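Local coordinates for diol-dehydratase (Roseburia inulinivorans, PDB 5I2A), which probably acts as a B12-independent glycyl radical lyase that dehydrates 1,2-propanediol, at residues V169-G181 against P255-F269. Residues are numbered along the deposited sequence; the frame is centred on the assembly and turned at random.
Sequences VQYETVLAIGLNG and PEFPAESFQEACQSF
Leu179 N and Asn180 N, which the kink in helix 171-181 deprives of partners in the preceding turn, bond instead to Pro255 O (2.8 Å) and Glu256 O (2.8 Å), while the short axes of this helix and helix 262-269 cross at 100°. Leu175 O, in turn, accepts from Ala259 N at 3.0 Å. Gly178, at positive phi, sits against the Glu256 and Phe257 backbone where a side chain would clash. One turn before the kink, Leu175 CD2 meets Ala265 O (3.5 Å) and packs against Ala265 CB and Ser268 CB. With Val174 CG1 anti to the backbone N (chi1 177°), that methyl touches both Pro255 CB (3.8 Å) and Ser268 OG (3.6 Å). Tyr171 receives Phe269 CE1 over one ring face, toward the rim, the planes inclined at 44°; Val169 CG1 covers the opposite face, and the hydroxyl bonds to Gln273. Replacing Tyr171 by an alanine would probably open a gap between Val169 and Phe269 and leave Gln273 without this hydroxyl. A water donates to Val174 O and Phe257 O and accepts from Ser268 OG. The contact thus illustrates how backbone N-H groups left without an acceptor at a helix kink can be satisfied by carbonyls of the loop 255-261.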
# COMPACT_ATOMS: atom_id res chain seq x y z
N VAL A 169 -0.94 -25.11 4.92
CA VAL A 169 -0.88 -24.29 6.10
C VAL A 169 -0.43 -25.18 7.29
O VAL A 169 -0.32 -26.41 7.14
CB VAL A 169 -2.28 -23.66 6.27
CG1 VAL A 169 -3.19 -24.46 7.22
CG2 VAL A 169 -2.24 -22.20 6.45
N GLN A 170 -0.16 -24.59 8.45
CA GLN A 170 0.24 -25.38 9.61
C GLN A 170 -0.96 -26.04 10.31
O GLN A 170 -1.35 -25.62 11.40
CB GLN A 170 1.00 -24.50 10.62
CG GLN A 170 2.40 -24.04 10.19
CD GLN A 170 2.95 -22.89 11.06
OE1 GLN A 170 2.53 -22.71 12.21
NE2 GLN A 170 3.87 -22.11 10.50
N TYR A 171 -1.54 -27.07 9.70
CA TYR A 171 -2.63 -27.79 10.35
C TYR A 171 -2.17 -28.31 11.71
O TYR A 171 -2.93 -28.29 12.68
CB TYR A 171 -3.11 -28.96 9.49
CG TYR A 171 -3.62 -28.57 8.12
CD1 TYR A 171 -4.92 -28.17 7.94
CD2 TYR A 171 -2.79 -28.64 7.02
CE1 TYR A 171 -5.39 -27.81 6.68
CE2 TYR A 171 -3.24 -28.29 5.76
CZ TYR A 171 -4.54 -27.88 5.59
OH TYR A 171 -5.00 -27.55 4.34
N GLU A 172 -0.92 -28.74 11.79
CA GLU A 172 -0.39 -29.33 13.00
C GLU A 172 -0.30 -28.31 14.15
O GLU A 172 -0.37 -28.68 15.32
CB GLU A 172 0.98 -29.96 12.74
CG GLU A 172 2.07 -28.96 12.42
CD GLU A 172 2.07 -28.49 10.96
OE1 GLU A 172 1.27 -29.00 10.13
OE2 GLU A 172 2.86 -27.58 10.65
N THR A 173 -0.13 -27.03 13.81
CA THR A 173 -0.11 -26.01 14.85
C THR A 173 -1.50 -25.89 15.48
O THR A 173 -1.63 -25.84 16.70
CB THR A 173 0.33 -24.64 14.31
OG1 THR A 173 1.70 -24.72 13.88
CG2 THR A 173 0.21 -23.59 15.40
N VAL A 174 -2.53 -25.87 14.64
CA VAL A 174 -3.89 -25.76 15.14
C VAL A 174 -4.26 -26.98 16.01
O VAL A 174 -4.89 -26.84 17.05
CB VAL A 174 -4.90 -25.62 13.97
CG1 VAL A 174 -6.33 -25.58 14.48
CG2 VAL A 174 -4.59 -24.36 13.14
N LEU A 175 -3.86 -28.16 15.57
CA LEU A 175 -4.11 -29.38 16.33
C LEU A 175 -3.42 -29.35 17.70
O LEU A 175 -4.03 -29.71 18.69
CB LEU A 175 -3.65 -30.61 15.54
CG LEU A 175 -4.40 -30.89 14.24
CD1 LEU A 175 -3.81 -32.09 13.51
CD2 LEU A 175 -5.84 -31.15 14.54
N ALA A 176 -2.17 -28.91 17.74
CA ALA A 176 -1.40 -29.00 18.97
C ALA A 176 -1.68 -27.86 19.96
O ALA A 176 -1.70 -28.10 21.16
CB ALA A 176 0.11 -29.07 18.65
N ILE A 177 -1.91 -26.63 19.49
CA ILE A 177 -2.09 -25.55 20.45
C ILE A 177 -3.44 -24.86 20.30
O ILE A 177 -3.81 -24.03 21.13
CB ILE A 177 -0.94 -24.50 20.38
CG1 ILE A 177 -0.97 -23.65 19.10
CG2 ILE A 177 0.41 -25.18 20.57
CD1 ILE A 177 0.18 -22.59 19.02
N GLY A 178 -4.20 -25.22 19.28
CA GLY A 178 -5.49 -24.59 19.05
C GLY A 178 -5.36 -23.16 18.53
O GLY A 178 -4.27 -22.60 18.52
N LEU A 179 -6.47 -22.59 18.09
CA LEU A 179 -6.48 -21.18 17.72
C LEU A 179 -6.26 -20.34 18.98
O LEU A 179 -5.79 -19.21 18.90
CB LEU A 179 -7.78 -20.79 17.01
CG LEU A 179 -7.95 -21.43 15.63
CD1 LEU A 179 -9.20 -20.91 14.93
CD2 LEU A 179 -6.72 -21.22 14.75
N ASN A 180 -6.59 -20.89 20.14
CA ASN A 180 -6.27 -20.22 21.39
C ASN A 180 -4.77 -20.04 21.51
O ASN A 180 -4.29 -18.97 21.88
CB ASN A 180 -6.80 -21.01 22.58
CG ASN A 180 -6.64 -20.26 23.86
OD1 ASN A 180 -7.30 -19.24 24.08
ND2 ASN A 180 -5.76 -20.74 24.72
N GLY A 181 -4.03 -21.09 21.18
CA GLY A 181 -2.58 -21.03 21.16
C GLY A 181 -2.03 -20.06 20.12
O GLY A 181 -1.03 -19.39 20.37
N PRO A 255 -11.84 -25.72 16.66
CA PRO A 255 -10.38 -25.65 16.75
C PRO A 255 -9.86 -24.64 17.78
O PRO A 255 -8.67 -24.33 17.74
CB PRO A 255 -9.98 -25.24 15.34
CG PRO A 255 -11.07 -24.35 14.93
CD PRO A 255 -12.34 -24.84 15.58
N GLU A 256 -10.70 -24.16 18.69
CA GLU A 256 -10.22 -23.23 19.72
C GLU A 256 -9.08 -23.84 20.54
O GLU A 256 -8.05 -23.20 20.76
CB GLU A 256 -11.35 -22.78 20.66
CG GLU A 256 -10.82 -21.94 21.84
CD GLU A 256 -11.91 -21.20 22.60
OE1 GLU A 256 -13.09 -21.60 22.53
OE2 GLU A 256 -11.58 -20.20 23.26
N PHE A 257 -9.26 -25.09 20.96
CA PHE A 257 -8.32 -25.74 21.86
C PHE A 257 -7.60 -26.90 21.19
O PHE A 257 -8.02 -27.36 20.14
CB PHE A 257 -9.07 -26.22 23.11
CG PHE A 257 -9.68 -25.10 23.91
CD1 PHE A 257 -8.87 -24.23 24.62
CD2 PHE A 257 -11.05 -24.91 23.95
CE1 PHE A 257 -9.42 -23.18 25.36
CE2 PHE A 257 -11.61 -23.87 24.68
CZ PHE A 257 -10.79 -23.01 25.38
N PRO A 258 -6.48 -27.35 21.79
CA PRO A 258 -5.79 -28.54 21.28
C PRO A 258 -6.73 -29.74 21.17
O PRO A 258 -7.60 -29.92 22.02
CB PRO A 258 -4.69 -28.79 22.32
CG PRO A 258 -4.41 -27.42 22.89
CD PRO A 258 -5.75 -26.74 22.92
N ALA A 259 -6.58 -30.53 20.11
CA ALA A 259 -7.44 -31.68 19.89
C ALA A 259 -7.19 -32.77 20.94
O ALA A 259 -6.06 -33.19 21.12
CB ALA A 259 -7.21 -32.25 18.49
N GLU A 260 -8.25 -33.22 21.59
CA GLU A 260 -8.17 -34.24 22.65
C GLU A 260 -8.54 -35.66 22.19
O GLU A 260 -8.46 -36.60 22.97
CB GLU A 260 -9.08 -33.87 23.81
CG GLU A 260 -9.01 -32.42 24.21
CD GLU A 260 -8.20 -32.21 25.47
OE1 GLU A 260 -7.07 -32.74 25.55
OE2 GLU A 260 -8.71 -31.51 26.37
N SER A 261 -8.97 -35.80 20.95
CA SER A 261 -9.37 -37.09 20.42
C SER A 261 -9.15 -37.13 18.92
O SER A 261 -8.90 -36.10 18.30
CB SER A 261 -10.84 -37.38 20.74
OG SER A 261 -11.69 -36.55 19.97
N PHE A 262 -9.25 -38.32 18.32
CA PHE A 262 -9.07 -38.42 16.89
C PHE A 262 -10.21 -37.69 16.20
O PHE A 262 -9.98 -37.00 15.21
CB PHE A 262 -8.98 -39.88 16.42
CG PHE A 262 -8.67 -40.02 14.95
CD1 PHE A 262 -7.46 -39.57 14.45
CD2 PHE A 262 -9.58 -40.59 14.08
CE1 PHE A 262 -7.16 -39.69 13.09
CE2 PHE A 262 -9.29 -40.72 12.73
CZ PHE A 262 -8.08 -40.27 12.23
N GLN A 263 -11.43 -37.82 16.71
CA GLN A 263 -12.54 -37.12 16.07
C GLN A 263 -12.35 -35.59 16.19
O GLN A 263 -12.65 -34.85 15.25
CB GLN A 263 -13.89 -37.53 16.65
CG GLN A 263 -15.05 -36.73 16.05
CD GLN A 263 -16.42 -37.36 16.27
OE1 GLN A 263 -16.52 -38.46 16.81
NE2 GLN A 263 -17.47 -36.66 15.86
N GLU A 264 -11.85 -35.12 17.33
CA GLU A 264 -11.56 -33.69 17.50
C GLU A 264 -10.48 -33.24 16.50
O GLU A 264 -10.61 -32.17 15.91
CB GLU A 264 -11.15 -33.38 18.93
CG GLU A 264 -12.34 -33.24 19.86
CD GLU A 264 -11.98 -32.74 21.26
OE1 GLU A 264 -10.82 -32.36 21.51
OE2 GLU A 264 -12.90 -32.72 22.10
N ALA A 265 -9.45 -34.06 16.31
CA ALA A 265 -8.42 -33.76 15.34
C ALA A 265 -9.01 -33.68 13.93
O ALA A 265 -8.70 -32.76 13.19
CB ALA A 265 -7.32 -34.81 15.39
N CYS A 266 -9.89 -34.62 13.59
CA CYS A 266 -10.53 -34.64 12.28
C CYS A 266 -11.40 -33.40 12.05
O CYS A 266 -11.37 -32.80 10.97
CB CYS A 266 -11.40 -35.89 12.10
SG CYS A 266 -10.46 -37.40 11.89
N GLN A 267 -12.19 -33.05 13.06
CA GLN A 267 -13.09 -31.92 12.97
C GLN A 267 -12.32 -30.60 12.92
O GLN A 267 -12.70 -29.70 12.19
CB GLN A 267 -14.07 -31.91 14.14
CG GLN A 267 -15.12 -30.80 14.09
CD GLN A 267 -16.01 -30.89 12.89
OE1 GLN A 267 -16.88 -31.78 12.79
NE2 GLN A 267 -15.81 -29.97 11.95
N SER A 268 -11.26 -30.52 13.71
CA SER A 268 -10.41 -29.34 13.75
C SER A 268 -9.74 -29.14 12.39
O SER A 268 -9.78 -28.05 11.84
CB SER A 268 -9.35 -29.48 14.83
OG SER A 268 -8.68 -28.25 15.02
N PHE A 269 -9.13 -30.19 11.87
CA PHE A 269 -8.61 -30.18 10.52
C PHE A 269 -9.65 -29.69 9.53
O PHE A 269 -9.36 -28.79 8.72
CB PHE A 269 -8.14 -31.56 10.10
CG PHE A 269 -8.02 -31.71 8.62
CD1 PHE A 269 -6.90 -31.24 7.95
CD2 PHE A 269 -9.04 -32.28 7.88
CE1 PHE A 269 -6.79 -31.35 6.59
CE2 PHE A 269 -8.94 -32.39 6.51
CZ PHE A 269 -7.81 -31.93 5.87
O HOH W 1 -7.30 -28.23 17.56
O HOH W 2 -9.28 -18.78 22.63